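Local structure of mRNA transport regulator MTR2 (Candida albicans, 1Q42) at residues Tyr44-Pro47 and Phe52-Val55; Lys93-Thr98 and Met186-Thr191; Gln27-Phe32 and Phe119-Ser124. The protein affects the transport of mRNA from the nucleus to the cytoplasm and interacts with the export factor Mex67. One frame throughout, in Å; residues are numbered along the deposited sequence.

In the fold
The three contacts run from the surface of this NTF2-like fold into its core. Interaction 1 is a surface contact, its centre about 20 Å from the centre of the chain, inside the loop between helices 29-40 and 55-59, and it alone has a hydrogen bond across its segments. Interactions 2 and 3 are buried and reach the same mixed sheet, helix 87-96 onto strand 183-192 and helix 29-40 onto strand 118-129. An edge-to-face aromatic pair carries interaction 2; interaction 3 is apolar. The two centres lie about 18 Å apart. Interaction 1 touches interaction 2 through Val55 CG1 and Leu96 CD2, 3.8 Å apart, and stands about 19 Å from interaction 3 (nearest atoms).

Interaction 1 of 3, residues Tyr44-Pro47 and Phe52-Val55; sequences YTQP and FPNV
Tyr44 reaches across to Pro53 and Asn54 from the other limb of the same surface loop, and its side chain can be followed outward atom by atom. CB points toward segment 52-55, and CG lies anti to the backbone N (chi1 174°), which carries the ring across toward Pro53 and Asn54. Partway up the ring, CE1 comes 4.1 Å from Asn54 O, which lies at the ring edge, near its plane. Tyr44 CZ meets the proline ring at Pro53 CB, 4.5 Å away. The chain ends at OH, where the contact is made: this oxygen accepts a hydrogen bond from Asn54 N at 3.2 Å, bent to 148° at the hydrogen. The same OH sits 3.2 Å from Pro53 CA, so the hydroxyl lies against the backbone just where Pro53 hands over to Asn54.

Gln46 runs out beside it as an extended chain, and its end comes alongside the backbone of Phe52 and Pro53. The backbone N of Gln46 also stands over one face of the Tyr44 ring, offset toward the rim.

Asn54 precedes helix 55-59 as its N-cap, its OD1 accepting from the backbone N of Ser57, while Tyr58 of that helix meets Tyr44 edge-to-face. The tyrosine hydroxyl therefore holds the backbone of the very residue that caps the helix. With one somewhat long, bent bond and 163 Å² buried, the chemistry implies a modest polar tether at the surface, tying the loop to the start of the next helix.

Interaction 2 of 3, residues Lys93-Thr98 and Met186-Thr191; sequences KKWLQT and MDYRFT
In this NTF2-like fold, helices pack over one side of a strongly curved mixed sheet, and the pair Trp95-Tyr188 belongs to that interface: the indole comes from helix 87-96, the phenol from strand 183-192. The six-membered ring of Trp95 turns its edge to the face of Tyr188 in an offset edge-to-face stack, with centroids 5.5 Å apart and planes at 71°. The touching atoms are the far corner of the indole and the end of the phenol. CH2 of Trp95 lies 3.5 Å from Tyr188 OH and 3.9 Å from its CZ, and CZ3 of Trp95 is 4.1 Å from Tyr188 CE2. With CG anti to the backbone N (chi1 -170°), Trp95 extends its indole from the helix toward the sheet. The two side chains cross at about a right angle. Only 85 Å² is buried between the segments, and no hydrogen bond spans them.

The polar ends of the rings are satisfied by other residues: Trp95 NE1 bonds to Leu40 O, and Tyr188 OH to His103 NE2. The NE1 bond probably helps fix the turn of the indole, while the hydroxyl bond holds the end of the phenol. Thr98 OG1 sits over the centre of one indole face while donating to Trp95 O at 2.7 Å, in the carbonyl plane; the same oxygen also accepts from Thr98 N.

Around the pair, Tyr188 packs on Val166 and Val168 of strand 164-173 and on Leu40 of helix 29-40. Trp95 rests on Ser101 and His103 of strand 101-113, so the two rings join both helices to the concave face of the sheet.

Interaction 3 of 3, residues Gln27-Phe32 and Phe119-Ser124; sequences QQLEPF and FVVHFS
Leu29 meets Phe119 and Val121 in a contact that is apolar throughout. Of the leucine, one methyl does the touching: CD2 comes 3.7 Å from Val121 CG2 and 3.8 Å from Phe119 CE1. It also lies 4.1 Å from Val121 CG1, so both valine methyls meet it. Leu29 and Val121 reach toward each other tip to tip, whereas Leu29 and Phe119 slide past one another in opposite directions, with CD2 placed obliquely to the ring. Phe119 has its CG lodged between the backbone N and the carbonyl carbon (chi1 60°), and this turn of the side chain brings CE1 to the leucine methyl.

No hydrogen bond crosses the two segments. The backbone of Phe119 and Val121 pairs with Val172 and Leu170 of strand 164-173. On the helical side, Glu30 bonds through OE1 to Tyr108 OH of strand 101-113 and through OE2 forms a salt bridge with Lys34.

Alternation along strand 118-129 turns Phe119, Val121 and Phe123 toward the helix. Phe123 continues the apolar row under Leu33, Phe36 and Leu37, and Phe32 packs on Leu170. A helix starting over a row of alternate apolar strand residues is the arrangement of the NTF2-like fold, where the long first helix lies in the hollow of the curved sheet.

Interaction 1 of 3, residues Tyr44-Pro47 and Phe52-Val55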
loop_
_atom_site.group_PDB
_atom_site.type_symbol
_atom_site.label_atom_id
_atom_site.label_comp_id
_atom_site.label_asym_id
_atom_site.label_seq_id
_atom_site.Cartn_x
_atom_site.Cartn_y
_atom_site.Cartn_z
ATOM N N TYR A 44 -0.385 -11.581 8.211
ATOM C CA TYR A 44 0.523 -11.670 9.343
ATOM C C TYR A 44 0.724 -13.137 9.668
ATOM O O TYR A 44 -0.247 -13.857 9.858
ATOM C CB TYR A 44 -0.067 -10.954 10.549
ATOM C CG TYR A 44 0.736 -11.124 11.819
ATOM C CD1 TYR A 44 1.918 -10.414 12.015
ATOM C CD2 TYR A 44 0.321 -12.003 12.816
ATOM C CE1 TYR A 44 2.662 -10.564 13.180
ATOM C CE2 TYR A 44 1.053 -12.157 13.985
ATOM C CZ TYR A 44 2.222 -11.438 14.157
ATOM O OH TYR A 44 2.959 -11.597 15.306
ATOM N N THR A 45 1.983 -13.567 9.710
ATOM C CA THR A 45 2.324 -14.924 10.112
ATOM C C THR A 45 3.391 -14.859 11.200
ATOM O O THR A 45 4.475 -14.309 11.000
ATOM C CB THR A 45 2.782 -15.786 8.900
ATOM O OG1 THR A 45 3.309 -17.037 9.360
ATOM C CG2 THR A 45 3.952 -15.155 8.141
ATOM N N GLN A 46 3.059 -15.396 12.363
ATOM C CA GLN A 46 3.982 -15.401 13.486
ATOM C C GLN A 46 4.864 -16.641 13.383
ATOM O O GLN A 46 4.338 -17.746 13.349
ATOM C CB GLN A 46 3.197 -15.422 14.797
ATOM C CG GLN A 46 4.002 -14.951 15.998
ATOM C CD GLN A 46 3.152 -14.801 17.242
ATOM O OE1 GLN A 46 3.503 -15.312 18.312
ATOM N NE2 GLN A 46 2.035 -14.094 17.111
ATOM N N PRO A 47 6.188 -16.471 13.322
ATOM C CA PRO A 47 7.100 -17.622 13.412
ATOM C C PRO A 47 6.883 -18.357 14.722
ATOM O O PRO A 47 6.633 -17.704 15.740
ATOM C CB PRO A 47 8.499 -16.987 13.397
ATOM C CG PRO A 47 8.311 -15.600 12.852
ATOM C CD PRO A 47 6.912 -15.199 13.178
ATOM N N PHE A 52 5.698 -14.110 21.290
ATOM C CA PHE A 52 4.824 -12.931 21.277
ATOM C C PHE A 52 4.691 -12.304 19.887
ATOM O O PHE A 52 5.602 -12.412 19.059
ATOM C CB PHE A 52 5.360 -11.868 22.231
ATOM C CG PHE A 52 5.541 -12.351 23.636
ATOM C CD1 PHE A 52 6.805 -12.649 24.122
ATOM C CD2 PHE A 52 4.449 -12.512 24.473
ATOM C CE1 PHE A 52 6.983 -13.095 25.431
ATOM C CE2 PHE A 52 4.618 -12.960 25.784
ATOM C CZ PHE A 52 5.879 -13.255 26.258
ATOM N N PRO A 53 3.565 -11.625 19.638
ATOM C CA PRO A 53 3.380 -10.897 18.374
ATOM C C PRO A 53 4.406 -9.789 18.193
ATOM O O PRO A 53 4.703 -9.103 19.155
ATOM C CB PRO A 53 1.959 -10.309 18.486
ATOM C CG PRO A 53 1.579 -10.423 19.923
ATOM C CD PRO A 53 2.388 -11.524 20.527
ATOM N N ASN A 54 4.932 -9.640 16.980
ATOM C CA ASN A 54 5.900 -8.604 16.653
ATOM C C ASN A 54 5.229 -7.591 15.722
ATOM O O ASN A 54 5.263 -7.747 14.499
ATOM C CB ASN A 54 7.116 -9.243 15.971
ATOM C CG ASN A 54 8.286 -8.283 15.805
ATOM O OD1 ASN A 54 8.155 -7.061 15.943
ATOM N ND2 ASN A 54 9.457 -8.846 15.504
ATOM N N VAL A 55 4.601 -6.573 16.308
ATOM C CA VAL A 55 3.820 -5.610 15.525
ATOM C C VAL A 55 4.730 -4.798 14.612
ATOM O O VAL A 55 4.375 -4.524 13.465
ATOM C CB VAL A 55 2.990 -4.647 16.417
ATOM C CG1 VAL A 55 2.138 -3.718 15.550
ATOM C CG2 VAL A 55 2.106 -5.435 17.379
#

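Interaction 2 of 3, residues Lys93-Thr98 and Met186-Thr191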
loop_
_atom_site.group_PDB
_atom_site.type_symbol
_atom_site.label_atom_id
_atom_site.label_comp_id
_atom_site.label_asym_id
_atom_site.label_seq_id
_atom_site.Cartn_x
_atom_site.Cartn_y
_atom_site.Cartn_z
ATOM N N LYS A 93 1.316 3.033 10.273
ATOM C CA LYS A 93 0.516 2.959 11.505
ATOM C C LYS A 93 -0.986 3.096 11.206
ATOM O O LYS A 93 -1.829 2.484 11.876
ATOM C CB LYS A 93 0.958 4.041 12.480
ATOM C CG LYS A 93 2.286 3.769 13.139
ATOM C CD LYS A 93 2.638 4.880 14.137
ATOM C CE LYS A 93 2.344 4.504 15.568
ATOM N NZ LYS A 93 3.143 5.332 16.534
ATOM N N LYS A 94 -1.315 3.889 10.193
ATOM C CA LYS A 94 -2.698 4.090 9.778
ATOM C C LYS A 94 -3.215 2.844 9.104
ATOM O O LYS A 94 -4.329 2.399 9.374
ATOM C CB LYS A 94 -2.816 5.255 8.785
ATOM C CG LYS A 94 -2.906 6.617 9.443
ATOM C CD LYS A 94 -2.800 7.738 8.404
ATOM C CE LYS A 94 -3.850 8.810 8.628
ATOM N NZ LYS A 94 -3.523 9.658 9.804
ATOM N N TRP A 95 -2.417 2.315 8.182
ATOM C CA TRP A 95 -2.839 1.156 7.360
ATOM C C TRP A 95 -2.965 -0.098 8.217
ATOM O O TRP A 95 -3.857 -0.938 8.000
ATOM C CB TRP A 95 -1.869 0.935 6.171
ATOM C CG TRP A 95 -2.387 -0.071 5.207
ATOM C CD1 TRP A 95 -1.961 -1.356 5.044
ATOM C CD2 TRP A 95 -3.490 0.103 4.309
ATOM N NE1 TRP A 95 -2.742 -1.997 4.107
ATOM C CE2 TRP A 95 -3.677 -1.119 3.628
ATOM C CE3 TRP A 95 -4.331 1.180 3.992
ATOM C CZ2 TRP A 95 -4.670 -1.301 2.652
ATOM C CZ3 TRP A 95 -5.323 0.997 3.024
ATOM C CH2 TRP A 95 -5.481 -0.232 2.364
ATOM N N LEU A 96 -2.116 -0.193 9.231
ATOM C CA LEU A 96 -2.126 -1.309 10.173
ATOM C C LEU A 96 -3.490 -1.495 10.845
ATOM O O LEU A 96 -3.881 -2.634 11.187
ATOM C CB LEU A 96 -1.045 -1.064 11.236
ATOM C CG LEU A 96 -0.982 -2.052 12.398
ATOM C CD1 LEU A 96 -0.525 -3.399 11.894
ATOM C CD2 LEU A 96 -0.042 -1.494 13.456
ATOM N N GLN A 97 -4.205 -0.388 11.051
ATOM C CA GLN A 97 -5.514 -0.423 11.714
ATOM C C GLN A 97 -6.677 -0.882 10.820
ATOM O O GLN A 97 -7.769 -1.154 11.326
ATOM C CB GLN A 97 -5.850 0.929 12.354
ATOM C CG GLN A 97 -4.831 1.454 13.363
ATOM C CD GLN A 97 -4.435 0.430 14.427
ATOM O OE1 GLN A 97 -5.274 -0.016 15.203
ATOM N NE2 GLN A 97 -3.152 0.055 14.452
ATOM N N THR A 98 -6.456 -1.014 9.514
ATOM C CA THR A 98 -7.476 -1.594 8.636
ATOM C C THR A 98 -7.566 -3.105 8.850
ATOM O O THR A 98 -6.587 -3.752 9.216
ATOM C CB THR A 98 -7.199 -1.316 7.121
ATOM O OG1 THR A 98 -5.965 -1.930 6.694
ATOM C CG2 THR A 98 -7.026 0.166 6.829
ATOM N N MET A 186 2.679 9.050 -3.016
ATOM C CA MET A 186 1.524 8.156 -3.134
ATOM C C MET A 186 0.264 8.930 -2.774
ATOM O O MET A 186 0.186 9.571 -1.721
ATOM C CB MET A 186 1.642 6.926 -2.228
ATOM C CG MET A 186 0.375 6.040 -2.216
ATOM S SD MET A 186 0.570 4.586 -1.211
ATOM C CE MET A 186 0.489 5.268 0.410
ATOM N N ASP A 187 -0.707 8.883 -3.679
ATOM C CA ASP A 187 -2.030 9.433 -3.476
ATOM C C ASP A 187 -2.978 8.229 -3.597
ATOM O O ASP A 187 -3.159 7.710 -4.684
ATOM C CB ASP A 187 -2.284 10.517 -4.538
ATOM C CG ASP A 187 -3.741 10.874 -4.716
ATOM O OD1 ASP A 187 -4.536 10.802 -3.759
ATOM O OD2 ASP A 187 -4.184 11.259 -5.814
ATOM N N TYR A 188 -3.528 7.789 -2.472
ATOM C CA TYR A 188 -4.430 6.638 -2.396
ATOM C C TYR A 188 -5.817 7.157 -2.030
ATOM O O TYR A 188 -5.967 7.870 -1.039
ATOM C CB TYR A 188 -3.908 5.676 -1.322
ATOM C CG TYR A 188 -4.650 4.365 -1.189
ATOM C CD1 TYR A 188 -4.139 3.188 -1.727
ATOM C CD2 TYR A 188 -5.834 4.284 -0.464
ATOM C CE1 TYR A 188 -4.817 1.986 -1.587
ATOM C CE2 TYR A 188 -6.518 3.090 -0.334
ATOM C CZ TYR A 188 -5.997 1.940 -0.888
ATOM O OH TYR A 188 -6.684 0.739 -0.764
ATOM N N ARG A 189 -6.824 6.814 -2.826
ATOM C CA ARG A 189 -8.157 7.399 -2.676
ATOM C C ARG A 189 -9.244 6.353 -2.932
ATOM O O ARG A 189 -9.210 5.719 -3.949
ATOM C CB ARG A 189 -8.303 8.541 -3.685
ATOM C CG ARG A 189 -9.468 9.451 -3.499
ATOM C CD ARG A 189 -9.412 10.666 -4.395
ATOM N NE ARG A 189 -8.690 11.755 -3.739
ATOM C CZ ARG A 189 -7.632 12.416 -4.227
ATOM N NH1 ARG A 189 -7.110 12.165 -5.435
ATOM N NH2 ARG A 189 -7.091 13.364 -3.480
ATOM N N PHE A 190 -10.201 6.182 -2.032
ATOM C CA PHE A 190 -11.394 5.407 -2.362
ATOM C C PHE A 190 -12.241 6.227 -3.338
ATOM O O PHE A 190 -12.555 7.403 -3.082
ATOM C CB PHE A 190 -12.236 5.066 -1.110
ATOM C CG PHE A 190 -11.583 4.094 -0.157
ATOM C CD1 PHE A 190 -10.855 3.007 -0.609
ATOM C CD2 PHE A 190 -11.764 4.239 1.214
ATOM C CE1 PHE A 190 -10.257 2.130 0.276
ATOM C CE2 PHE A 190 -11.186 3.345 2.109
ATOM C CZ PHE A 190 -10.432 2.292 1.635
ATOM N N THR A 191 -12.591 5.614 -4.464
ATOM C CA THR A 191 -13.502 6.220 -5.439
ATOM C C THR A 191 -14.916 5.663 -5.353
ATOM O O THR A 191 -15.849 6.243 -5.935
ATOM C CB THR A 191 -12.971 5.985 -6.840
ATOM O OG1 THR A 191 -12.772 4.571 -7.042
ATOM C CG2 THR A 191 -11.610 6.612 -7.010
#

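Interaction 3 of 3, residues Gln27-Phe32 and Phe119-Ser124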
loop_
_atom_site.group_PDB
_atom_site.type_symbol
_atom_site.label_atom_id
_atom_site.label_comp_id
_atom_site.label_asym_id
_atom_site.label_seq_id
_atom_site.Cartn_x
_atom_site.Cartn_y
_atom_site.Cartn_z
ATOM N N GLN A 27 6.981 -2.541 -19.214
ATOM C CA GLN A 27 6.994 -4.005 -19.168
ATOM C C GLN A 27 7.353 -4.506 -17.761
ATOM O O GLN A 27 7.064 -5.652 -17.404
ATOM C CB GLN A 27 7.976 -4.563 -20.207
ATOM C CG GLN A 27 7.699 -6.003 -20.639
ATOM C CD GLN A 27 6.378 -6.159 -21.383
ATOM O OE1 GLN A 27 6.330 -6.035 -22.607
ATOM N NE2 GLN A 27 5.308 -6.433 -20.642
ATOM N N GLN A 28 7.977 -3.638 -16.971
ATOM C CA GLN A 28 8.296 -3.937 -15.572
ATOM C C GLN A 28 7.228 -3.337 -14.647
ATOM O O GLN A 28 7.250 -3.558 -13.433
ATOM C CB GLN A 28 9.692 -3.416 -15.171
ATOM C CG GLN A 28 10.628 -2.970 -16.315
ATOM C CD GLN A 28 10.542 -1.473 -16.626
ATOM O OE1 GLN A 28 11.457 -0.910 -17.231
ATOM N NE2 GLN A 28 9.446 -0.834 -16.218
ATOM N N LEU A 29 6.283 -2.605 -15.230
ATOM C CA LEU A 29 5.315 -1.839 -14.452
ATOM C C LEU A 29 4.278 -2.716 -13.747
ATOM O O LEU A 29 4.015 -2.524 -12.563
ATOM C CB LEU A 29 4.607 -0.799 -15.334
ATOM C CG LEU A 29 4.578 0.643 -14.826
ATOM C CD1 LEU A 29 3.545 1.451 -15.613
ATOM C CD2 LEU A 29 4.292 0.703 -13.341
ATOM N N GLU A 30 3.693 -3.676 -14.459
ATOM C CA GLU A 30 2.634 -4.497 -13.863
ATOM C C GLU A 30 3.099 -5.342 -12.661
ATOM O O GLU A 30 2.417 -5.373 -11.642
ATOM C CB GLU A 30 1.931 -5.369 -14.901
ATOM C CG GLU A 30 0.733 -6.128 -14.342
ATOM C CD GLU A 30 -0.219 -6.634 -15.416
ATOM O OE1 GLU A 30 -0.216 -6.090 -16.545
ATOM O OE2 GLU A 30 -0.981 -7.586 -15.126
ATOM N N PRO A 31 4.229 -6.044 -12.770
ATOM C CA PRO A 31 4.779 -6.755 -11.607
ATOM C C PRO A 31 5.080 -5.834 -10.425
ATOM O O PRO A 31 4.827 -6.244 -9.294
ATOM C CB PRO A 31 6.071 -7.399 -12.139
ATOM C CG PRO A 31 6.032 -7.278 -13.607
ATOM C CD PRO A 31 5.053 -6.232 -13.978
ATOM N N PHE A 32 5.591 -4.625 -10.677
ATOM C CA PHE A 32 5.857 -3.667 -9.600
ATOM C C PHE A 32 4.582 -3.293 -8.856
ATOM O O PHE A 32 4.569 -3.278 -7.630
ATOM C CB PHE A 32 6.525 -2.393 -10.127
ATOM C CG PHE A 32 6.388 -1.210 -9.196
ATOM C CD1 PHE A 32 7.032 -1.204 -7.962
ATOM C CD2 PHE A 32 5.622 -0.108 -9.553
ATOM C CE1 PHE A 32 6.911 -0.111 -7.091
ATOM C CE2 PHE A 32 5.502 0.984 -8.686
ATOM C CZ PHE A 32 6.146 0.971 -7.456
ATOM N N PHE A 119 9.009 8.124 -12.969
ATOM C CA PHE A 119 7.780 8.038 -13.730
ATOM C C PHE A 119 6.556 8.246 -12.848
ATOM O O PHE A 119 6.591 8.021 -11.638
ATOM C CB PHE A 119 7.691 6.751 -14.554
ATOM C CG PHE A 119 7.740 5.505 -13.755
ATOM C CD1 PHE A 119 6.579 4.856 -13.408
ATOM C CD2 PHE A 119 8.949 4.963 -13.361
ATOM C CE1 PHE A 119 6.624 3.683 -12.653
ATOM C CE2 PHE A 119 8.989 3.804 -12.605
ATOM C CZ PHE A 119 7.819 3.166 -12.262
ATOM N N VAL A 120 5.503 8.755 -13.477
ATOM C CA VAL A 120 4.174 8.853 -12.872
ATOM C C VAL A 120 3.351 7.649 -13.308
ATOM O O VAL A 120 3.277 7.345 -14.488
ATOM C CB VAL A 120 3.433 10.084 -13.375
ATOM C CG1 VAL A 120 1.958 10.061 -12.924
ATOM C CG2 VAL A 120 4.106 11.321 -12.907
ATOM N N VAL A 121 2.684 7.000 -12.369
ATOM C CA VAL A 121 1.798 5.879 -12.687
ATOM C C VAL A 121 0.445 6.120 -12.053
ATOM O O VAL A 121 0.365 6.401 -10.859
ATOM C CB VAL A 121 2.308 4.553 -12.091
ATOM C CG1 VAL A 121 1.384 3.397 -12.496
ATOM C CG2 VAL A 121 3.673 4.290 -12.517
ATOM N N HIS A 122 -0.615 5.994 -12.845
ATOM C CA HIS A 122 -1.968 5.990 -12.325
ATOM C C HIS A 122 -2.516 4.581 -12.448
ATOM O O HIS A 122 -2.372 3.945 -13.487
ATOM C CB HIS A 122 -2.839 6.956 -13.130
ATOM C CG HIS A 122 -4.298 6.798 -12.860
ATOM N ND1 HIS A 122 -5.108 5.965 -13.609
ATOM C CD2 HIS A 122 -5.087 7.323 -11.895
ATOM C CE1 HIS A 122 -6.336 5.999 -13.121
ATOM N NE2 HIS A 122 -6.355 6.837 -12.098
ATOM N N PHE A 123 -3.126 4.065 -11.389
ATOM C CA PHE A 123 -3.793 2.787 -11.501
ATOM C C PHE A 123 -5.103 2.779 -10.739
ATOM O O PHE A 123 -5.335 3.613 -9.867
ATOM C CB PHE A 123 -2.861 1.615 -11.114
ATOM C CG PHE A 123 -2.582 1.446 -9.629
ATOM C CD1 PHE A 123 -3.459 0.734 -8.818
ATOM C CD2 PHE A 123 -1.394 1.914 -9.068
ATOM C CE1 PHE A 123 -3.171 0.524 -7.468
ATOM C CE2 PHE A 123 -1.113 1.707 -7.712
ATOM C CZ PHE A 123 -2.012 1.005 -6.925
ATOM N N SER A 124 -5.975 1.876 -11.164
ATOM C CA SER A 124 -7.262 1.654 -10.534
ATOM C C SER A 124 -7.286 0.199 -10.070
ATOM O O SER A 124 -6.640 -0.646 -10.668
ATOM C CB SER A 124 -8.374 1.933 -11.539
ATOM O OG SER A 124 -8.294 3.292 -11.987
#